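PDB 4HVT: post-proline cleaving enzyme from Rickettsia typhi, which probably acts as a serine-type oligopeptidase that cuts peptides on the carboxyl side of proline. Local coordinates for residues A[184-188]-A[212-216]; A[595-599]-A[611-615]; A[601-607]-A[650-656]. All coordinates share one frame; numbering follows the deposited sequence.

Interaction 1 (A[184-188]-A[212-216]); sequences EGKFT and SLYPN
K186 and Y214 form the centre of this contact within the N-terminal beta-propeller. The short strand 185-186 pairs antiparallel with strand 155-162 in one sheet of the propeller. The loop 212-216 leads into strand 217-222 of the next sheet, so the contact joins two neighbouring sheets. The lysine makes the polar links. K186 NZ donates to S212 O at 2.9 Å, in the plane of that carbonyl. A water lies 2.8 Å from K186 NZ and also bonds Y214 OH. A second water joins K186 N to L213 O. The K186 chain bends at chi3 (-62°), which lays its end over one face of the Y214 ring. K186 NZ stands 4.1 Å from the ring centroid, a cation-pi contact, and CE adds a CH-pi contact beside it. The cation thus has a carbonyl, a water and a ring face as partners. Apolar packing is lighter. F187 and Y214 lie side by side and point the same way. F187 CD2 is 3.8 Å from Y214 CE1. G185 to T188 form a type II beta turn, closed by T188 N to G185 O at 3.2 Å. P215 packs beside it, with CD 3.1 Å from K186 O.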
ATOM      1  N   GLU A 184     -17.911   4.766  12.926  1.00 13.98           N
ATOM      2  CA  GLU A 184     -16.687   4.434  12.198  1.00 13.53           C
ATOM      3  C   GLU A 184     -16.949   3.310  11.240  1.00 12.51           C
ATOM      4  O   GLU A 184     -17.837   2.491  11.475  1.00 12.94           O
ATOM      5  CB  GLU A 184     -15.604   4.016  13.170  1.00 14.26           C
ATOM      6  CG  GLU A 184     -15.175   5.110  14.139  1.00 15.30           C
ATOM      7  CD  GLU A 184     -14.281   4.573  15.252  1.00 16.81           C
ATOM      8  OE1 GLU A 184     -13.203   4.048  14.958  1.00 16.59           O
ATOM      9  OE2 GLU A 184     -14.703   4.568  16.431  1.00 18.88           O
ATOM     10  N   GLY A 185     -16.191   3.251  10.167  1.00 11.24           N
ATOM     11  CA  GLY A 185     -16.331   2.168   9.205  1.00 10.47           C
ATOM     12  C   GLY A 185     -15.011   1.943   8.497  1.00 10.15           C
ATOM     13  O   GLY A 185     -14.286   2.907   8.273  1.00  9.83           O
ATOM     14  N   LYS A 186     -14.706   0.672   8.167  1.00  9.94           N
ATOM     15  CA  LYS A 186     -13.422   0.385   7.512  1.00  9.79           C
ATOM     16  C   LYS A 186     -13.361   1.036   6.134  1.00  9.58           C
ATOM     17  O   LYS A 186     -14.130   0.731   5.223  1.00  9.20           O
ATOM     18  CB  LYS A 186     -13.134  -1.104   7.390  1.00 10.15           C
ATOM     19  CG  LYS A 186     -12.877  -1.785   8.707  1.00 10.98           C
ATOM     20  CD  LYS A 186     -12.225  -3.149   8.516  1.00 11.33           C
ATOM     21  CE  LYS A 186     -13.100  -4.103   7.743  1.00 11.30           C
ATOM     22  NZ  LYS A 186     -12.358  -5.383   7.526  1.00 11.61           N
ATOM     23  N   PHE A 187     -12.407   1.931   5.987  1.00  9.64           N
ATOM     24  CA  PHE A 187     -12.194   2.726   4.771  1.00 10.13           C
ATOM     25  C   PHE A 187     -13.485   3.434   4.307  1.00  9.92           C
ATOM     26  O   PHE A 187     -13.762   3.577   3.128  1.00  9.95           O
ATOM     27  CB  PHE A 187     -11.532   1.895   3.682  1.00 10.67           C
ATOM     28  CG  PHE A 187     -10.201   1.330   4.104  1.00 11.70           C
ATOM     29  CD1 PHE A 187      -9.134   2.177   4.389  1.00 12.90           C
ATOM     30  CD2 PHE A 187     -10.050  -0.013   4.321  1.00 12.96           C
ATOM     31  CE1 PHE A 187      -7.903   1.681   4.791  1.00 14.10           C
ATOM     32  CE2 PHE A 187      -8.842  -0.512   4.744  1.00 13.79           C
ATOM     33  CZ  PHE A 187      -7.790   0.323   4.991  1.00 13.97           C
ATOM     34  N   THR A 188     -14.194   3.951   5.284  1.00 10.21           N
ATOM     35  CA  THR A 188     -15.265   4.945   5.027  1.00 10.20           C
ATOM     36  C   THR A 188     -14.586   6.210   4.606  1.00 10.52           C
ATOM     37  O   THR A 188     -13.809   6.786   5.376  1.00 10.75           O
ATOM     38  CB  THR A 188     -16.103   5.211   6.267  1.00 10.73           C
ATOM     39  OG1 THR A 188     -16.911   4.047   6.554  1.00 10.44           O
ATOM     40  CG2 THR A 188     -17.025   6.396   5.990  1.00 10.88           C
ATOM     41  N   SER A 212     -16.590  -9.497   4.728  1.00 10.34           N
ATOM     42  CA  SER A 212     -15.207  -9.047   4.842  1.00 10.11           C
ATOM     43  C   SER A 212     -15.117  -7.846   5.819  1.00 10.22           C
ATOM     44  O   SER A 212     -14.007  -7.307   6.075  1.00 10.01           O
ATOM     45  CB  SER A 212     -14.674  -8.621   3.442  1.00  9.97           C
ATOM     46  OG  SER A 212     -14.634  -9.759   2.567  1.00 10.13           O
ATOM     47  N   LEU A 213     -16.280  -7.445   6.348  1.00 10.41           N
ATOM     48  CA  LEU A 213     -16.477  -6.461   7.418  1.00 10.94           C
ATOM     49  C   LEU A 213     -16.348  -5.017   6.930  1.00 10.42           C
ATOM     50  O   LEU A 213     -16.353  -4.110   7.747  1.00 10.68           O
ATOM     51  CB  LEU A 213     -15.634  -6.736   8.680  1.00 11.90           C
ATOM     52  CG  LEU A 213     -15.680  -8.162   9.227  1.00 12.96           C
ATOM     53  CD1 LEU A 213     -14.791  -8.313  10.461  1.00 13.61           C
ATOM     54  CD2 LEU A 213     -17.075  -8.629   9.491  1.00 14.10           C
ATOM     55  N   TYR A 214     -16.342  -4.817   5.621  1.00  9.73           N
ATOM     56  CA  TYR A 214     -16.369  -3.465   5.043  1.00  9.50           C
ATOM     57  C   TYR A 214     -17.810  -2.972   4.993  1.00  9.34           C
ATOM     58  O   TYR A 214     -18.751  -3.763   4.895  1.00  9.13           O
ATOM     59  CB  TYR A 214     -15.764  -3.436   3.644  1.00  9.27           C
ATOM     60  CG  TYR A 214     -14.317  -3.766   3.616  1.00  9.45           C
ATOM     61  CD1 TYR A 214     -13.402  -2.879   4.149  1.00  9.91           C
ATOM     62  CD2 TYR A 214     -13.851  -4.975   3.103  1.00  9.80           C
ATOM     63  CE1 TYR A 214     -12.044  -3.193   4.172  1.00 10.47           C
ATOM     64  CE2 TYR A 214     -12.486  -5.302   3.163  1.00 10.13           C
ATOM     65  CZ  TYR A 214     -11.605  -4.408   3.693  1.00 10.48           C
ATOM     66  OH  TYR A 214     -10.238  -4.664   3.704  1.00 11.67           O
ATOM     67  N   PRO A 215     -17.998  -1.655   5.001  1.00  9.25           N
ATOM     68  CA  PRO A 215     -19.374  -1.133   4.799  1.00  9.38           C
ATOM     69  C   PRO A 215     -20.020  -1.660   3.521  1.00  9.52           C
ATOM     70  O   PRO A 215     -19.362  -1.676   2.452  1.00  9.61           O
ATOM     71  CB  PRO A 215     -19.165   0.371   4.684  1.00  9.23           C
ATOM     72  CG  PRO A 215     -17.866   0.632   5.435  1.00  9.06           C
ATOM     73  CD  PRO A 215     -16.993  -0.572   5.099  1.00  9.06           C
ATOM     74  N   ASN A 216     -21.284  -2.079   3.630  1.00 10.04           N
ATOM     75  CA  ASN A 216     -22.006  -2.567   2.485  1.00 10.37           C
ATOM     76  C   ASN A 216     -22.949  -1.538   1.821  1.00 10.49           C
ATOM     77  O   ASN A 216     -23.595  -1.862   0.821  1.00 10.30           O
ATOM     78  CB  ASN A 216     -22.813  -3.827   2.824  1.00 11.02           C
ATOM     79  CG  ASN A 216     -24.053  -3.525   3.663  1.00 11.82           C
ATOM     80  OD1 ASN A 216     -24.190  -2.469   4.280  1.00 11.69           O
ATOM     81  ND2 ASN A 216     -24.973  -4.456   3.688  1.00 14.11           N
TER
HETATM   82  O   HOH W   1      -9.862  -4.724   6.460  1.00 10.64           O
HETATM   83  O   HOH W   2     -16.627  -1.393   8.615  1.00 10.87           O

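Interaction 2 (A[595-599]-A[611-615]); sequences MIRYK and YGDPE
D613 OD1 is gripped by two donors. K599 NZ meets it at 2.7 Å on the syn side, a salt bridge. The backbone E615 N reaches it at 3.0 Å from the other face of the carboxylate plane and closes an Asx turn. K599 NZ also bridges E615 OE1 at 2.9 Å, on the anti side. The bend of K599 at chi3 (-53°) brings its amine between the two acids. P614 CB is 3.2 Å from I596 O. P614 CG touches Y598 CE2 at 3.8 Å, the two side chains crossing at about a right angle. Y598 OH donates to G612 O at 2.7 Å, tilted 34° from the carbonyl plane. This ties Y598 to the first residue beyond helix 608-611. The edge of Y611 points to one face of Y598, a T-shaped pair with planes at 72°. M595 CE lies over the centre of the Y611 ring, 3.5 Å from its centroid. The hydroxyl of Y611 bonds N567, on the helix of the probable nucleophile elbow of this alpha/beta-hydrolase domain. The contact therefore has a buried aromatic end and a charged end, where one lysine serves two carboxylates and can probably balance only one of their charges.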
ATOM      1  N   MET A 595      -3.578 -20.352   7.103  1.00 13.66           N
ATOM      2  CA  MET A 595      -4.271 -20.422   5.823  1.00 13.37           C
ATOM      3  C   MET A 595      -5.467 -21.407   5.843  1.00 13.81           C
ATOM      4  O   MET A 595      -6.277 -21.417   4.907  1.00 13.44           O
ATOM      5  CB  MET A 595      -3.264 -20.689   4.701  1.00 13.32           C
ATOM      6  CG  MET A 595      -2.107 -19.663   4.674  1.00 13.11           C
ATOM      7  SD  MET A 595      -2.646 -17.957   4.854  1.00 12.93           S
ATOM      8  CE  MET A 595      -3.547 -17.672   3.349  1.00 12.58           C
ATOM      9  N   ILE A 596      -5.604 -22.222   6.904  1.00 14.41           N
ATOM     10  CA  ILE A 596      -6.830 -23.002   7.066  0.50 14.68           C
ATOM     11  C   ILE A 596      -8.002 -22.133   7.573  1.00 14.43           C
ATOM     12  O   ILE A 596      -9.156 -22.281   7.104  1.00 14.30           O
ATOM     13  CB  ILE A 596      -6.614 -24.237   7.964  0.50 15.35           C
ATOM     14  CG1 ILE A 596      -5.448 -25.084   7.437  0.50 15.57           C
ATOM     15  CG2 ILE A 596      -7.882 -25.070   7.992  0.50 15.62           C
ATOM     16  CD1 ILE A 596      -5.388 -26.495   8.033  0.50 16.27           C
ATOM     17  N   ARG A 597      -7.707 -21.238   8.525  1.00 14.59           N
ATOM     18  CA  ARG A 597      -8.726 -20.489   9.262  1.00 14.56           C
ATOM     19  C   ARG A 597      -8.795 -19.012   8.891  1.00 13.53           C
ATOM     20  O   ARG A 597      -9.544 -18.278   9.509  1.00 12.77           O
ATOM     21  CB  ARG A 597      -8.456 -20.595  10.781  1.00 15.62           C
ATOM     22  CG  ARG A 597      -8.501 -22.046  11.267  1.00 16.97           C
ATOM     23  CD  ARG A 597      -8.607 -22.179  12.788  1.00 18.52           C
ATOM     24  NE  ARG A 597      -9.693 -21.453  13.384  1.00 19.11           N
ATOM     25  CZ  ARG A 597      -9.755 -21.021  14.648  1.00 20.19           C
ATOM     26  NH1 ARG A 597      -8.800 -21.286  15.509  1.00 21.01           N
ATOM     27  NH2 ARG A 597     -10.814 -20.338  15.056  1.00 20.64           N
ATOM     28  N   TYR A 598      -8.064 -18.608   7.864  1.00 13.18           N
ATOM     29  CA  TYR A 598      -7.933 -17.156   7.551  1.00 12.57           C
ATOM     30  C   TYR A 598      -9.266 -16.459   7.344  1.00 12.64           C
ATOM     31  O   TYR A 598      -9.389 -15.280   7.668  1.00 12.31           O
ATOM     32  CB  TYR A 598      -6.957 -16.822   6.395  1.00 12.15           C
ATOM     33  CG  TYR A 598      -7.469 -17.113   5.022  1.00 11.79           C
ATOM     34  CD1 TYR A 598      -8.165 -16.155   4.313  1.00 11.39           C
ATOM     35  CD2 TYR A 598      -7.217 -18.331   4.427  1.00 11.90           C
ATOM     36  CE1 TYR A 598      -8.635 -16.414   3.058  1.00 11.33           C
ATOM     37  CE2 TYR A 598      -7.658 -18.613   3.162  1.00 12.05           C
ATOM     38  CZ  TYR A 598      -8.365 -17.625   2.457  1.00 11.60           C
ATOM     39  OH  TYR A 598      -8.837 -17.833   1.194  1.00 11.91           O
ATOM     40  N   LYS A 599     -10.284 -17.184   6.851  1.00 13.18           N
ATOM     41  CA  LYS A 599     -11.566 -16.527   6.601  1.00 13.60           C
ATOM     42  C   LYS A 599     -12.254 -16.062   7.893  1.00 14.27           C
ATOM     43  O   LYS A 599     -13.132 -15.200   7.831  1.00 14.07           O
ATOM     44  CB  LYS A 599     -12.565 -17.416   5.831  1.00 13.88           C
ATOM     45  CG  LYS A 599     -12.105 -17.839   4.439  1.00 14.11           C
ATOM     46  CD  LYS A 599     -13.115 -18.648   3.628  1.00 14.35           C
ATOM     47  CE  LYS A 599     -13.699 -19.903   4.314  1.00 15.56           C
ATOM     48  NZ  LYS A 599     -14.729 -20.581   3.457  1.00 15.90           N
ATOM     49  N   TYR A 611      -6.110 -17.045  -2.335  1.00 11.05           N
ATOM     50  CA  TYR A 611      -5.477 -18.183  -1.683  1.00 11.76           C
ATOM     51  C   TYR A 611      -6.198 -19.516  -1.902  1.00 12.23           C
ATOM     52  O   TYR A 611      -5.629 -20.568  -1.663  1.00 12.73           O
ATOM     53  CB  TYR A 611      -5.374 -17.912  -0.187  1.00 11.84           C
ATOM     54  CG  TYR A 611      -4.541 -16.691   0.180  1.00 11.35           C
ATOM     55  CD1 TYR A 611      -3.153 -16.627  -0.075  1.00 11.35           C
ATOM     56  CD2 TYR A 611      -5.132 -15.617   0.811  1.00 11.05           C
ATOM     57  CE1 TYR A 611      -2.414 -15.489   0.241  1.00 11.22           C
ATOM     58  CE2 TYR A 611      -4.396 -14.486   1.136  1.00 10.88           C
ATOM     59  CZ  TYR A 611      -3.036 -14.449   0.872  1.00 11.08           C
ATOM     60  OH  TYR A 611      -2.340 -13.303   1.203  1.00 11.07           O
ATOM     61  N   GLY A 612      -7.396 -19.457  -2.448  1.00 12.27           N
ATOM     62  CA  GLY A 612      -8.292 -20.647  -2.481  1.00 12.69           C
ATOM     63  C   GLY A 612      -9.096 -20.723  -1.205  1.00 12.78           C
ATOM     64  O   GLY A 612      -8.733 -20.125  -0.194  1.00 12.75           O
ATOM     65  N   ASP A 613     -10.198 -21.473  -1.267  1.00 13.13           N
ATOM     66  CA  ASP A 613     -11.133 -21.652  -0.176  1.00 13.54           C
ATOM     67  C   ASP A 613     -10.789 -22.904   0.670  1.00 13.97           C
ATOM     68  O   ASP A 613     -10.975 -24.006   0.213  1.00 14.43           O
ATOM     69  CB  ASP A 613     -12.536 -21.749  -0.738  1.00 13.81           C
ATOM     70  CG  ASP A 613     -13.575 -21.682   0.303  1.00 14.51           C
ATOM     71  OD1 ASP A 613     -13.283 -21.852   1.511  1.00 15.27           O
ATOM     72  OD2 ASP A 613     -14.723 -21.435  -0.064  1.00 15.50           O
ATOM     73  N   PRO A 614     -10.305 -22.711   1.899  1.00 14.29           N
ATOM     74  CA  PRO A 614     -10.042 -23.902   2.754  1.00 14.95           C
ATOM     75  C   PRO A 614     -11.219 -24.833   3.041  1.00 15.43           C
ATOM     76  O   PRO A 614     -10.980 -25.942   3.589  1.00 15.59           O
ATOM     77  CB  PRO A 614      -9.504 -23.291   4.070  1.00 15.07           C
ATOM     78  CG  PRO A 614      -9.496 -21.798   3.936  1.00 14.42           C
ATOM     79  CD  PRO A 614     -10.133 -21.428   2.623  1.00 13.85           C
ATOM     80  N   GLU A 615     -12.444 -24.444   2.698  1.00 15.30           N
ATOM     81  CA  GLU A 615     -13.569 -25.326   2.854  1.00 16.39           C
ATOM     82  C   GLU A 615     -13.937 -26.051   1.528  1.00 15.94           C
ATOM     83  O   GLU A 615     -14.935 -26.728   1.461  1.00 16.48           O
ATOM     84  CB  GLU A 615     -14.749 -24.569   3.473  1.00 17.20           C
ATOM     85  CG  GLU A 615     -14.443 -24.138   4.903  1.00 18.46           C
ATOM     86  CD  GLU A 615     -15.607 -23.476   5.602  1.00 20.05           C
ATOM     87  OE1 GLU A 615     -16.159 -22.527   5.037  1.00 20.92           O
ATOM     88  OE2 GLU A 615     -16.028 -23.971   6.687  1.00 21.42           O
TER

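Interaction 3 (A[601-607]-A[650-656]); sequences FGAGHSW and QRVHPWH. With EDO (1,2-ethanediol), chain E.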
ATOM      1  N   PHE A 601     -10.988 -14.475  10.419  1.00 14.33           N
ATOM      2  CA  PHE A 601     -10.280 -13.410  11.129  1.00 14.04           C
ATOM      3  C   PHE A 601     -10.175 -12.165  10.258  1.00 13.43           C
ATOM      4  O   PHE A 601      -9.815 -12.261   9.065  1.00 13.04           O
ATOM      5  CB  PHE A 601      -8.875 -13.864  11.532  1.00 14.19           C
ATOM      6  CG  PHE A 601      -8.896 -14.966  12.563  1.00 14.73           C
ATOM      7  CD1 PHE A 601      -9.092 -14.665  13.905  1.00 15.21           C
ATOM      8  CD2 PHE A 601      -8.758 -16.279  12.193  1.00 15.03           C
ATOM      9  CE1 PHE A 601      -9.139 -15.678  14.850  1.00 15.84           C
ATOM     10  CE2 PHE A 601      -8.865 -17.315  13.121  1.00 15.68           C
ATOM     11  CZ  PHE A 601      -9.019 -17.011  14.461  1.00 15.98           C
ATOM     12  N   GLY A 602     -10.476 -10.994  10.837  1.00 13.12           N
ATOM     13  CA  GLY A 602     -10.306  -9.734  10.094  1.00 12.40           C
ATOM     14  C   GLY A 602     -11.093  -9.720   8.786  1.00 12.11           C
ATOM     15  O   GLY A 602     -12.229 -10.235   8.765  1.00 12.92           O
ATOM     16  N   ALA A 603     -10.458  -9.220   7.715  1.00 11.30           N
ATOM     17  CA  ALA A 603     -11.050  -9.140   6.373  1.00 11.04           C
ATOM     18  C   ALA A 603     -10.788 -10.418   5.549  1.00 10.98           C
ATOM     19  O   ALA A 603     -10.875 -10.391   4.327  1.00 11.11           O
ATOM     20  CB  ALA A 603     -10.508  -7.926   5.619  1.00 10.75           C
ATOM     21  N   GLY A 604     -10.553 -11.549   6.206  1.00 11.44           N
ATOM     22  CA  GLY A 604     -10.182 -12.797   5.495  1.00 11.37           C
ATOM     23  C   GLY A 604     -11.040 -13.261   4.351  1.00 11.28           C
ATOM     24  O   GLY A 604     -10.531 -13.809   3.378  1.00 10.74           O
ATOM     25  N   HIS A 605     -12.362 -13.074   4.451  1.00 11.47           N
ATOM     26  CA  HIS A 605     -13.227 -13.403   3.339  1.00 12.20           C
ATOM     27  C   HIS A 605     -12.811 -12.679   2.056  1.00 11.83           C
ATOM     28  O   HIS A 605     -13.082 -13.166   0.948  1.00 12.51           O
ATOM     29  CB  HIS A 605     -14.672 -13.065   3.718  1.00 12.45           C
ATOM     30  CG  HIS A 605     -15.317 -14.139   4.504  1.00 13.46           C
ATOM     31  ND1 HIS A 605     -15.100 -14.339   5.852  1.00 14.37           N
ATOM     32  CD2 HIS A 605     -16.144 -15.133   4.105  1.00 14.30           C
ATOM     33  CE1 HIS A 605     -15.791 -15.394   6.254  1.00 14.76           C
ATOM     34  NE2 HIS A 605     -16.414 -15.904   5.215  1.00 15.11           N
ATOM     35  N   SER A 606     -12.135 -11.550   2.174  1.00 11.78           N
ATOM     36  CA  SER A 606     -11.810 -10.809   0.945  1.00 11.79           C
ATOM     37  C   SER A 606     -10.796 -11.497   0.023  1.00 11.08           C
ATOM     38  O   SER A 606     -10.715 -11.197  -1.142  1.00 10.79           O
ATOM     39  CB  SER A 606     -11.500  -9.383   1.287  1.00 12.99           C
ATOM     40  OG  SER A 606     -10.351  -9.306   1.930  1.00 14.75           O
ATOM     41  N   TRP A 607     -10.039 -12.447   0.539  1.00 10.85           N
ATOM     42  CA  TRP A 607      -8.940 -13.054  -0.199  1.00 11.00           C
ATOM     43  C   TRP A 607      -9.124 -14.501  -0.625  1.00 10.96           C
ATOM     44  O   TRP A 607      -8.153 -15.140  -1.026  1.00 11.20           O
ATOM     45  CB  TRP A 607      -7.656 -12.918   0.607  1.00 11.33           C
ATOM     46  CG  TRP A 607      -7.433 -11.506   1.112  1.00 11.15           C
ATOM     47  CD1 TRP A 607      -7.404 -10.349   0.352  1.00 10.84           C
ATOM     48  CD2 TRP A 607      -7.229 -11.096   2.487  1.00 11.41           C
ATOM     49  NE1 TRP A 607      -7.186  -9.276   1.167  1.00 10.87           N
ATOM     50  CE2 TRP A 607      -7.133  -9.689   2.470  1.00 11.08           C
ATOM     51  CE3 TRP A 607      -7.157 -11.782   3.725  1.00 11.76           C
ATOM     52  CZ2 TRP A 607      -6.938  -8.942   3.613  1.00 11.57           C
ATOM     53  CZ3 TRP A 607      -6.996 -11.040   4.903  1.00 11.69           C
ATOM     54  CH2 TRP A 607      -6.862  -9.587   4.815  1.00 11.91           C
ATOM     55  N   GLN A 650      -6.946  -4.700  11.988  1.00 13.09           N
ATOM     56  CA  GLN A 650      -8.227  -5.139  11.487  1.00 13.33           C
ATOM     57  C   GLN A 650      -8.183  -5.758  10.079  1.00 13.17           C
ATOM     58  O   GLN A 650      -9.245  -6.182   9.554  1.00 13.59           O
ATOM     59  CB  GLN A 650      -9.187  -3.940  11.472  1.00 13.10           C
ATOM     60  CG  GLN A 650      -9.300  -3.329  12.868  1.00 13.66           C
ATOM     61  CD  GLN A 650     -10.266  -2.159  12.910  1.00 14.00           C
ATOM     62  OE1 GLN A 650     -10.225  -1.313  12.039  1.00 12.98           O
ATOM     63  NE2 GLN A 650     -11.175  -2.141  13.930  1.00 14.61           N
ATOM     64  N   ARG A 651      -7.030  -5.760   9.436  1.00 12.75           N
ATOM     65  CA  ARG A 651      -6.894  -6.317   8.094  1.00 12.32           C
ATOM     66  C   ARG A 651      -6.810  -7.850   8.251  1.00 12.70           C
ATOM     67  O   ARG A 651      -7.711  -8.560   7.857  1.00 12.86           O
ATOM     68  CB  ARG A 651      -5.655  -5.747   7.400  1.00 12.41           C
ATOM     69  CG  ARG A 651      -5.575  -5.951   5.896  1.00 12.40           C
ATOM     70  CD  ARG A 651      -6.567  -5.062   5.112  1.00 12.45           C
ATOM     71  NE  ARG A 651      -6.345  -3.716   5.584  1.00 12.50           N
ATOM     72  CZ  ARG A 651      -5.305  -2.967   5.257  1.00 13.17           C
ATOM     73  NH1 ARG A 651      -4.449  -3.367   4.297  1.00 13.76           N
ATOM     74  NH2 ARG A 651      -5.062  -1.830   5.920  1.00 13.17           N
ATOM     75  N   VAL A 652      -5.731  -8.359   8.850  1.00 13.07           N
ATOM     76  CA  VAL A 652      -5.536  -9.785   8.962  1.00 13.29           C
ATOM     77  C   VAL A 652      -5.893 -10.342  10.347  1.00 13.52           C
ATOM     78  O   VAL A 652      -6.191 -11.527  10.438  1.00 13.64           O
ATOM     79  CB  VAL A 652      -4.084 -10.221   8.607  1.00 14.03           C
ATOM     80  CG1 VAL A 652      -3.731  -9.883   7.174  1.00 14.15           C
ATOM     81  CG2 VAL A 652      -3.088  -9.542   9.511  1.00 14.55           C
ATOM     82  N   HIS A 653      -5.846  -9.512  11.394  1.00 13.33           N
ATOM     83  CA  HIS A 653      -6.087  -9.888  12.789  1.00 13.97           C
ATOM     84  C   HIS A 653      -4.768 -10.368  13.434  1.00 13.88           C
ATOM     85  O   HIS A 653      -4.001 -11.065  12.821  1.00 13.57           O
ATOM     86  CB  HIS A 653      -7.178 -10.946  12.912  1.00 14.53           C
ATOM     87  CG  HIS A 653      -7.715 -11.131  14.308  1.00 15.43           C
ATOM     88  ND1 HIS A 653      -7.032 -11.770  15.315  1.00 15.92           N
ATOM     89  CD2 HIS A 653      -8.926 -10.825  14.829  1.00 15.85           C
ATOM     90  CE1 HIS A 653      -7.761 -11.792  16.413  1.00 16.84           C
ATOM     91  NE2 HIS A 653      -8.937 -11.250  16.128  1.00 16.72           N
ATOM     92  N   PRO A 654      -4.519  -9.983  14.671  1.00 14.30           N
ATOM     93  CA  PRO A 654      -3.270 -10.508  15.303  1.00 14.84           C
ATOM     94  C   PRO A 654      -3.163 -12.005  15.580  1.00 15.24           C
ATOM     95  O   PRO A 654      -2.078 -12.465  15.930  1.00 15.44           O
ATOM     96  CB  PRO A 654      -3.227  -9.780  16.647  1.00 15.36           C
ATOM     97  CG  PRO A 654      -4.636  -9.387  16.963  1.00 15.40           C
ATOM     98  CD  PRO A 654      -5.260  -9.113  15.600  1.00 14.69           C
ATOM     99  N   TRP A 655      -4.272 -12.751  15.446  1.00 14.97           N
ATOM    100  CA  TRP A 655      -4.282 -14.194  15.605  1.00 15.39           C
ATOM    101  C   TRP A 655      -3.103 -14.847  14.870  1.00 14.97           C
ATOM    102  O   TRP A 655      -2.416 -15.678  15.395  1.00 14.89           O
ATOM    103  CB  TRP A 655      -5.565 -14.784  15.041  1.00 15.50           C
ATOM    104  CG  TRP A 655      -5.511 -16.274  14.778  1.00 15.88           C
ATOM    105  CD1 TRP A 655      -5.465 -16.899  13.583  1.00 15.97           C
ATOM    106  CD2 TRP A 655      -5.482 -17.311  15.762  1.00 17.18           C
ATOM    107  NE1 TRP A 655      -5.430 -18.245  13.725  1.00 17.03           N
ATOM    108  CE2 TRP A 655      -5.460 -18.547  15.058  1.00 17.41           C
ATOM    109  CE3 TRP A 655      -5.513 -17.319  17.151  1.00 17.99           C
ATOM    110  CZ2 TRP A 655      -5.443 -19.774  15.698  1.00 18.31           C
ATOM    111  CZ3 TRP A 655      -5.526 -18.572  17.794  1.00 18.76           C
ATOM    112  CH2 TRP A 655      -5.469 -19.763  17.057  1.00 18.77           C
ATOM    113  N   HIS A 656      -2.841 -14.391  13.645  1.00 13.90           N
ATOM    114  CA  HIS A 656      -1.819 -15.066  12.832  1.00 13.84           C
ATOM    115  C   HIS A 656      -0.440 -15.029  13.459  1.00 14.28           C
ATOM    116  O   HIS A 656       0.258 -16.042  13.499  1.00 14.72           O
ATOM    117  CB  HIS A 656      -1.775 -14.508  11.393  1.00 13.13           C
ATOM    118  CG  HIS A 656      -3.070 -14.635  10.668  1.00 12.71           C
ATOM    119  ND1 HIS A 656      -3.443 -15.792  10.025  1.00 12.94           N
ATOM    120  CD2 HIS A 656      -4.081 -13.750  10.461  1.00 12.61           C
ATOM    121  CE1 HIS A 656      -4.629 -15.617   9.456  1.00 12.51           C
ATOM    122  NE2 HIS A 656      -5.047 -14.399   9.740  1.00 12.21           N
TER
HETATM  123  C1  EDO E 804     -12.497  -8.752  13.218  1.00 33.37           C
HETATM  124  O1  EDO E 804     -11.235  -8.075  13.167  1.00 34.01           O
HETATM  125  C2  EDO E 804     -12.427 -10.102  13.890  1.00 32.00           C
HETATM  126  O2  EDO E 804     -12.056 -11.175  13.019  1.00 30.67           O
HETATM  127  O   HOH W   3      -7.262 -13.482   8.218  1.00  9.60           O
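F601 lies flat on W655, an offset stack on the indole's five-membered ring. The centroids are 3.9 Å apart and the planes 6° from parallel. W655 CB also touches the same face of F601. The F601 edge turns to the face of H653, with CD1 over the centre of the imidazole and the planes at 64°. Beside this aromatic cluster, A603 N donates to R651 O at 2.8 Å, nearly straight. W607 brings its CH2 edge to R651 O, and CH2 lies 3.9 Å from V652 CG1. These loops belong to the alpha/beta-hydrolase domain. Segment 650-656 follows D649, which fits the aspartate of a Ser-His-Asp triad. Several bonds position the first shell. F601 to G604 form a type II' turn, with G604 N bonded to F601 O. A603 O accepts from both S606 N and S606 OG. H653 CG is anti to the backbone N (chi1 -166°), and ND1 takes W655 N at 2.9 Å within the ring plane, capping helix 655-664. W655 NE1 is held by D594, and the guanidinium of R651 pairs with D154 of the propeller. G602 N donates to O2 of an ethanediol at 2.7 Å, a molecule probably from the crystallisation liquor.

Interaction 1 lies in the propeller; interactions 2 and 3 lie in the hydrolase domain. Interactions 1 and 3 are buried and meet across the domain interface. There S212 packs on S606 and A603, and F187 on R651. Interaction 2 is only partly buried and does not touch interaction 1. Interactions 2 and 3 both involve the chain between strand 585-589 and helix 608-611. They touch where Y598 packs on G604 and K599 on H605. Their chemistry differs. Interaction 1 depends on one lysine with carbonyl, water and ring partners. Interaction 2 combines a salt-bridge network with aromatic packing. Interaction 3 relies on an aromatic cluster, with one stacked and one edge-to-face pair, and one backbone bond across the segments.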